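Local coordinates for protein cryptic loci regulator 2 (Schizosaccharomyces pombe 972h-, PDB 5IKJ) that promotes heterochromatic transcriptional silencing in fission yeast, acting upstream of histone deacetylases, and is required for nucleosome positioning and for silencing by the SHREC complex, at residues A[147-156]-A[167-175]. Numbering follows the deposited sequence.
Sequences LPTNYQLYQR and REFWLYGHP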
ATOM      1  N   LEU A 147     -30.406  -2.405   7.148  1.00 64.52           N
ATOM      2  CA  LEU A 147     -29.873  -1.058   7.222  1.00 68.29           C
ATOM      3  C   LEU A 147     -29.454  -0.750   8.658  1.00 67.35           C
ATOM      4  O   LEU A 147     -30.011  -1.310   9.607  1.00 68.84           O
ATOM      5  CB  LEU A 147     -30.907  -0.039   6.755  1.00 59.21           C
ATOM      6  CG  LEU A 147     -31.161   0.039   5.249  1.00 65.01           C
ATOM      7  CD1 LEU A 147     -32.410   0.861   4.978  1.00 64.36           C
ATOM      8  CD2 LEU A 147     -29.962   0.631   4.522  1.00 56.70           C
ATOM      9  N   PRO A 148     -28.474   0.131   8.849  1.00 70.19           N
ATOM     10  CA  PRO A 148     -28.069   0.477  10.216  1.00 60.15           C
ATOM     11  C   PRO A 148     -29.260   0.981  11.016  1.00 59.54           C
ATOM     12  O   PRO A 148     -30.112   1.708  10.503  1.00 62.78           O
ATOM     13  CB  PRO A 148     -27.015   1.573  10.014  1.00 62.89           C
ATOM     14  CG  PRO A 148     -26.568   1.435   8.594  1.00 66.50           C
ATOM     15  CD  PRO A 148     -27.734   0.902   7.836  1.00 63.90           C
ATOM     16  N   THR A 149     -29.319   0.565  12.281  1.00 58.25           N
ATOM     17  CA  THR A 149     -30.423   0.934  13.159  1.00 58.35           C
ATOM     18  C   THR A 149     -30.742   2.418  13.039  1.00 58.33           C
ATOM     19  O   THR A 149     -29.845   3.263  13.015  1.00 55.33           O
ATOM     20  CB  THR A 149     -30.075   0.584  14.612  1.00 59.06           C
ATOM     21  OG1 THR A 149     -29.955  -0.839  14.744  1.00 62.91           O
ATOM     22  CG2 THR A 149     -31.146   1.091  15.579  1.00 53.54           C
ATOM     23  N   ASN A 150     -32.037   2.720  12.947  1.00 55.58           N
ATOM     24  CA  ASN A 150     -32.605   4.071  12.917  1.00 57.90           C
ATOM     25  C   ASN A 150     -32.418   4.781  11.581  1.00 61.86           C
ATOM     26  O   ASN A 150     -32.688   5.989  11.502  1.00 64.32           O
ATOM     27  CB  ASN A 150     -32.042   4.959  14.032  1.00 59.94           C
ATOM     28  CG  ASN A 150     -32.622   4.621  15.391  1.00 75.29           C
ATOM     29  OD1 ASN A 150     -33.133   3.522  15.605  1.00 84.25           O
ATOM     30  ND2 ASN A 150     -32.556   5.572  16.316  1.00 76.04           N
ATOM     31  N   TYR A 151     -31.979   4.091  10.532  1.00 52.24           N
ATOM     32  CA  TYR A 151     -31.956   4.654   9.189  1.00 61.24           C
ATOM     33  C   TYR A 151     -33.175   4.173   8.411  1.00 64.02           C
ATOM     34  O   TYR A 151     -33.577   3.011   8.522  1.00 66.15           O
ATOM     35  CB  TYR A 151     -30.674   4.268   8.445  1.00 58.63           C
ATOM     36  CG  TYR A 151     -29.478   5.126   8.801  1.00 64.27           C
ATOM     37  CD1 TYR A 151     -28.725   4.869   9.939  1.00 65.10           C
ATOM     38  CD2 TYR A 151     -29.102   6.195   7.996  1.00 58.66           C
ATOM     39  CE1 TYR A 151     -27.633   5.651  10.267  1.00 58.17           C
ATOM     40  CE2 TYR A 151     -28.010   6.983   8.314  1.00 54.97           C
ATOM     41  CZ  TYR A 151     -27.279   6.707   9.451  1.00 63.85           C
ATOM     42  OH  TYR A 151     -26.192   7.487   9.777  1.00 52.85           O
ATOM     43  N   GLN A 152     -33.761   5.076   7.625  1.00 75.25           N
ATOM     44  CA  GLN A 152     -34.975   4.792   6.869  1.00 66.09           C
ATOM     45  C   GLN A 152     -34.774   5.198   5.417  1.00 57.16           C
ATOM     46  O   GLN A 152     -34.332   6.316   5.135  1.00 53.02           O
ATOM     47  CB  GLN A 152     -36.179   5.530   7.465  1.00 69.32           C
ATOM     48  CG  GLN A 152     -37.510   5.180   6.817  1.00 84.62           C
ATOM     49  CD  GLN A 152     -37.908   3.735   7.036  1.00 87.16           C
ATOM     50  OE1 GLN A 152     -38.076   2.974   6.083  1.00 86.14           O
ATOM     51  NE2 GLN A 152     -38.065   3.349   8.297  1.00 78.35           N
ATOM     52  N   LEU A 153     -35.100   4.288   4.503  1.00 58.10           N
ATOM     53  CA  LEU A 153     -34.956   4.523   3.074  1.00 62.42           C
ATOM     54  C   LEU A 153     -36.268   5.028   2.481  1.00 65.41           C
ATOM     55  O   LEU A 153     -37.355   4.712   2.970  1.00 59.11           O
ATOM     56  CB  LEU A 153     -34.521   3.238   2.367  1.00 57.91           C
ATOM     57  CG  LEU A 153     -34.252   3.315   0.864  1.00 56.95           C
ATOM     58  CD1 LEU A 153     -33.021   4.159   0.574  1.00 56.74           C
ATOM     59  CD2 LEU A 153     -34.099   1.916   0.290  1.00 61.01           C
ATOM     60  N   TYR A 154     -36.152   5.821   1.416  1.00 65.91           N
ATOM     61  CA  TYR A 154     -37.314   6.417   0.770  1.00 60.48           C
ATOM     62  C   TYR A 154     -37.078   6.512  -0.730  1.00 67.12           C
ATOM     63  O   TYR A 154     -35.937   6.600  -1.190  1.00 59.64           O
ATOM     64  CB  TYR A 154     -37.614   7.821   1.310  1.00 57.84           C
ATOM     65  CG  TYR A 154     -37.974   7.874   2.774  1.00 66.09           C
ATOM     66  CD1 TYR A 154     -36.988   7.860   3.751  1.00 62.02           C
ATOM     67  CD2 TYR A 154     -39.298   7.956   3.179  1.00 66.98           C
ATOM     68  CE1 TYR A 154     -37.312   7.916   5.090  1.00 65.80           C
ATOM     69  CE2 TYR A 154     -39.632   8.011   4.517  1.00 63.49           C
ATOM     70  CZ  TYR A 154     -38.636   7.991   5.469  1.00 70.29           C
ATOM     71  OH  TYR A 154     -38.964   8.044   6.804  1.00 67.73           O
ATOM     72  N   GLN A 155     -38.175   6.496  -1.483  1.00 62.67           N
ATOM     73  CA  GLN A 155     -38.176   6.874  -2.891  1.00 58.90           C
ATOM     74  C   GLN A 155     -38.775   8.268  -3.015  1.00 56.06           C
ATOM     75  O   GLN A 155     -39.858   8.529  -2.480  1.00 64.86           O
ATOM     76  CB  GLN A 155     -38.983   5.883  -3.733  1.00 65.57           C
ATOM     77  CG  GLN A 155     -38.820   6.077  -5.237  1.00 64.30           C
ATOM     78  CD  GLN A 155     -39.620   5.076  -6.052  1.00 60.02           C
ATOM     79  OE1 GLN A 155     -39.076   4.092  -6.552  1.00 61.36           O
ATOM     80  NE2 GLN A 155     -40.917   5.330  -6.198  1.00 59.54           N
ATOM     81  N   ARG A 156     -38.073   9.160  -3.709  1.00 60.27           N
ATOM     82  CA  ARG A 156     -38.548  10.521  -3.922  1.00 74.24           C
ATOM     83  C   ARG A 156     -38.708  10.778  -5.412  1.00 65.64           C
ATOM     84  O   ARG A 156     -37.797  10.497  -6.198  1.00 62.29           O
ATOM     85  CB  ARG A 156     -37.597  11.560  -3.325  1.00 71.54           C
ATOM     86  CG  ARG A 156     -38.253  12.925  -3.146  1.00 73.74           C
ATOM     87  CD  ARG A 156     -37.278  13.962  -2.620  1.00 73.57           C
ATOM     88  NE  ARG A 156     -36.466  14.546  -3.687  1.00 87.38           N
ATOM     89  CZ  ARG A 156     -36.496  15.821  -4.071  1.00 87.17           C
ATOM     90  NH1 ARG A 156     -35.703  16.228  -5.054  1.00 76.39           N
ATOM     91  NH2 ARG A 156     -37.297  16.699  -3.482  1.00 84.02           N
ATOM     92  N   ARG A 167     -35.979   9.247 -10.553  1.00 74.20           N
ATOM     93  CA  ARG A 167     -36.248   8.952  -9.153  1.00 70.37           C
ATOM     94  C   ARG A 167     -34.963   9.009  -8.335  1.00 56.61           C
ATOM     95  O   ARG A 167     -33.878   8.672  -8.815  1.00 52.96           O
ATOM     96  CB  ARG A 167     -36.885   7.569  -9.000  1.00 60.40           C
ATOM     97  CG  ARG A 167     -38.329   7.585  -8.531  1.00 60.34           C
ATOM     98  CD  ARG A 167     -39.269   8.065  -9.621  1.00 67.91           C
ATOM     99  NE  ARG A 167     -40.669   7.906  -9.237  1.00 65.73           N
ATOM    100  CZ  ARG A 167     -41.391   6.807  -9.446  1.00 66.66           C
ATOM    101  NH1 ARG A 167     -40.855   5.751 -10.044  1.00 67.01           N
ATOM    102  NH2 ARG A 167     -42.656   6.764  -9.054  1.00 61.88           N
ATOM    103  N   GLU A 168     -35.101   9.439  -7.086  1.00 65.85           N
ATOM    104  CA  GLU A 168     -34.003   9.467  -6.133  1.00 66.49           C
ATOM    105  C   GLU A 168     -34.383   8.669  -4.895  1.00 63.78           C
ATOM    106  O   GLU A 168     -35.547   8.650  -4.482  1.00 62.43           O
ATOM    107  CB  GLU A 168     -33.645  10.905  -5.741  1.00 62.10           C
ATOM    108  CG  GLU A 168     -33.065  11.718  -6.886  1.00 71.74           C
ATOM    109  CD  GLU A 168     -32.791  13.159  -6.507  1.00 72.85           C
ATOM    110  OE1 GLU A 168     -32.924  13.500  -5.314  1.00 72.88           O
ATOM    111  OE2 GLU A 168     -32.443  13.953  -7.407  1.00 88.95           O
ATOM    112  N   PHE A 169     -33.391   8.007  -4.306  1.00 56.02           N
ATOM    113  CA  PHE A 169     -33.593   7.170  -3.129  1.00 63.60           C
ATOM    114  C   PHE A 169     -32.861   7.811  -1.955  1.00 53.47           C
ATOM    115  O   PHE A 169     -31.626   7.791  -1.899  1.00 48.78           O
ATOM    116  CB  PHE A 169     -33.105   5.746  -3.391  1.00 61.58           C
ATOM    117  CG  PHE A 169     -33.802   5.077  -4.542  1.00 65.14           C
ATOM    118  CD1 PHE A 169     -35.040   4.481  -4.368  1.00 61.66           C
ATOM    119  CD2 PHE A 169     -33.225   5.055  -5.801  1.00 68.09           C
ATOM    120  CE1 PHE A 169     -35.687   3.869  -5.427  1.00 67.77           C
ATOM    121  CE2 PHE A 169     -33.867   4.445  -6.864  1.00 64.36           C
ATOM    122  CZ  PHE A 169     -35.100   3.852  -6.675  1.00 70.55           C
ATOM    123  N   TRP A 170     -33.624   8.371  -1.021  1.00 49.93           N
ATOM    124  CA  TRP A 170     -33.077   9.129   0.095  1.00 60.61           C
ATOM    125  C   TRP A 170     -33.046   8.274   1.356  1.00 68.93           C
ATOM    126  O   TRP A 170     -34.007   7.561   1.661  1.00 61.57           O
ATOM    127  CB  TRP A 170     -33.900  10.394   0.349  1.00 57.92           C
ATOM    128  CG  TRP A 170     -33.741  11.447  -0.705  1.00 54.85           C
ATOM    129  CD1 TRP A 170     -33.195  11.294  -1.947  1.00 58.46           C
ATOM    130  CD2 TRP A 170     -34.126  12.820  -0.602  1.00 55.50           C
ATOM    131  NE1 TRP A 170     -33.220  12.490  -2.625  1.00 51.90           N
ATOM    132  CE2 TRP A 170     -33.787  13.442  -1.821  1.00 54.16           C
ATOM    133  CE3 TRP A 170     -34.728  13.585   0.402  1.00 47.63           C
ATOM    134  CZ2 TRP A 170     -34.027  14.793  -2.060  1.00 53.09           C
ATOM    135  CZ3 TRP A 170     -34.967  14.922   0.162  1.00 60.37           C
ATOM    136  CH2 TRP A 170     -34.619  15.514  -1.060  1.00 60.25           C
ATOM    137  N   LEU A 171     -31.935   8.352   2.086  1.00 59.40           N
ATOM    138  CA  LEU A 171     -31.765   7.644   3.353  1.00 55.89           C
ATOM    139  C   LEU A 171     -31.629   8.676   4.467  1.00 46.74           C
ATOM    140  O   LEU A 171     -30.635   9.406   4.525  1.00 55.15           O
ATOM    141  CB  LEU A 171     -30.546   6.728   3.304  1.00 60.56           C
ATOM    142  CG  LEU A 171     -30.380   5.790   4.505  1.00 67.78           C
ATOM    143  CD1 LEU A 171     -31.390   4.657   4.441  1.00 62.21           C
ATOM    144  CD2 LEU A 171     -28.963   5.250   4.573  1.00 55.15           C
ATOM    145  N   TYR A 172     -32.627   8.737   5.343  1.00 57.50           N
ATOM    146  CA  TYR A 172     -32.573   9.587   6.523  1.00 52.57           C
ATOM    147  C   TYR A 172     -32.032   8.802   7.715  1.00 57.54           C
ATOM    148  O   TYR A 172     -31.983   7.570   7.710  1.00 53.78           O
ATOM    149  CB  TYR A 172     -33.957  10.146   6.858  1.00 57.13           C
ATOM    150  CG  TYR A 172     -34.409  11.288   5.970  1.00 59.88           C
ATOM    151  CD1 TYR A 172     -35.011  11.046   4.741  1.00 58.08           C
ATOM    152  CD2 TYR A 172     -34.252  12.609   6.372  1.00 62.64           C
ATOM    153  CE1 TYR A 172     -35.432  12.088   3.933  1.00 57.98           C
ATOM    154  CE2 TYR A 172     -34.670  13.657   5.570  1.00 58.42           C
ATOM    155  CZ  TYR A 172     -35.259  13.390   4.352  1.00 61.00           C
ATOM    156  OH  TYR A 172     -35.678  14.428   3.551  1.00 66.71           O
ATOM    157  N   GLY A 173     -31.626   9.540   8.747  1.00 53.50           N
ATOM    158  CA  GLY A 173     -31.085   8.936   9.950  1.00 52.98           C
ATOM    159  C   GLY A 173     -29.843   9.637  10.459  1.00 64.09           C
ATOM    160  O   GLY A 173     -29.528   9.570  11.651  1.00 56.15           O
ATOM    161  N   HIS A 174     -29.133  10.320   9.568  1.00 61.38           N
ATOM    162  CA  HIS A 174     -27.890  10.969   9.953  1.00 49.57           C
ATOM    163  C   HIS A 174     -28.168  12.044  11.002  1.00 45.38           C
ATOM    164  O   HIS A 174     -29.162  12.773  10.895  1.00 54.89           O
ATOM    165  CB  HIS A 174     -27.213  11.586   8.728  1.00 53.93           C
ATOM    166  CG  HIS A 174     -25.808  12.036   8.976  1.00 42.38           C
ATOM    167  ND1 HIS A 174     -25.498  13.303   9.419  1.00 48.89           N
ATOM    168  CD2 HIS A 174     -24.627  11.387   8.840  1.00 49.89           C
ATOM    169  CE1 HIS A 174     -24.188  13.416   9.545  1.00 47.06           C
ATOM    170  NE2 HIS A 174     -23.637  12.266   9.200  1.00 51.59           N
ATOM    171  N   PRO A 175     -27.319  12.173  12.028  1.00 49.68           N
ATOM    172  CA  PRO A 175     -27.612  13.136  13.105  1.00 49.07           C
ATOM    173  C   PRO A 175     -27.859  14.558  12.629  1.00 50.44           C
ATOM    174  O   PRO A 175     -28.575  15.310  13.304  1.00 56.02           O
ATOM    175  CB  PRO A 175     -26.360  13.053  13.991  1.00 52.00           C
ATOM    176  CG  PRO A 175     -25.815  11.696  13.750  1.00 52.75           C
ATOM    177  CD  PRO A 175     -26.110  11.380  12.314  1.00 57.83           C
TER
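R156 meets W170 because its extended chi1 (-162°) and chi2 carry CD over the six-membered ring of the indole, and the bend at chi3 (83°) then turns the guanidinium along it. CD sits 3.4 Å from that ring's centroid, a CH-pi contact, and the guanidinium lies over the CZ2 and CH2 rim, planes 20° apart. In the ring plane, W170 NE1 donates to the anti lone pair of E168 OE1 at 2.9 Å, fixing the indole's rotation; R156 NH1 reaches the same OE1 only through a long salt bridge of 3.9 Å. With alanine at W170, the R156 chain would probably lose its platform and OE1 its indole donor. Farther along, Y172 and Y154 form an offset edge-to-face pair, the edge of Y172 toward the face of Y154, near perpendicular, centroids 5.7 Å apart. Antiparallel pairing runs from Q152–Y172 to R156–E168, where R156 N binds E168 O at 2.7 Å; the Y154 N bond to W170 O is weak. On the other face L171 packs against L153, beside helix 50-67. G173 CA lies 4.1 Å from the Y151 ring centroid, over its face. In this beta hairpin the indole N-H thus holds the carboxylate, and the guanidinium probably adds a weaker electrostatic pull.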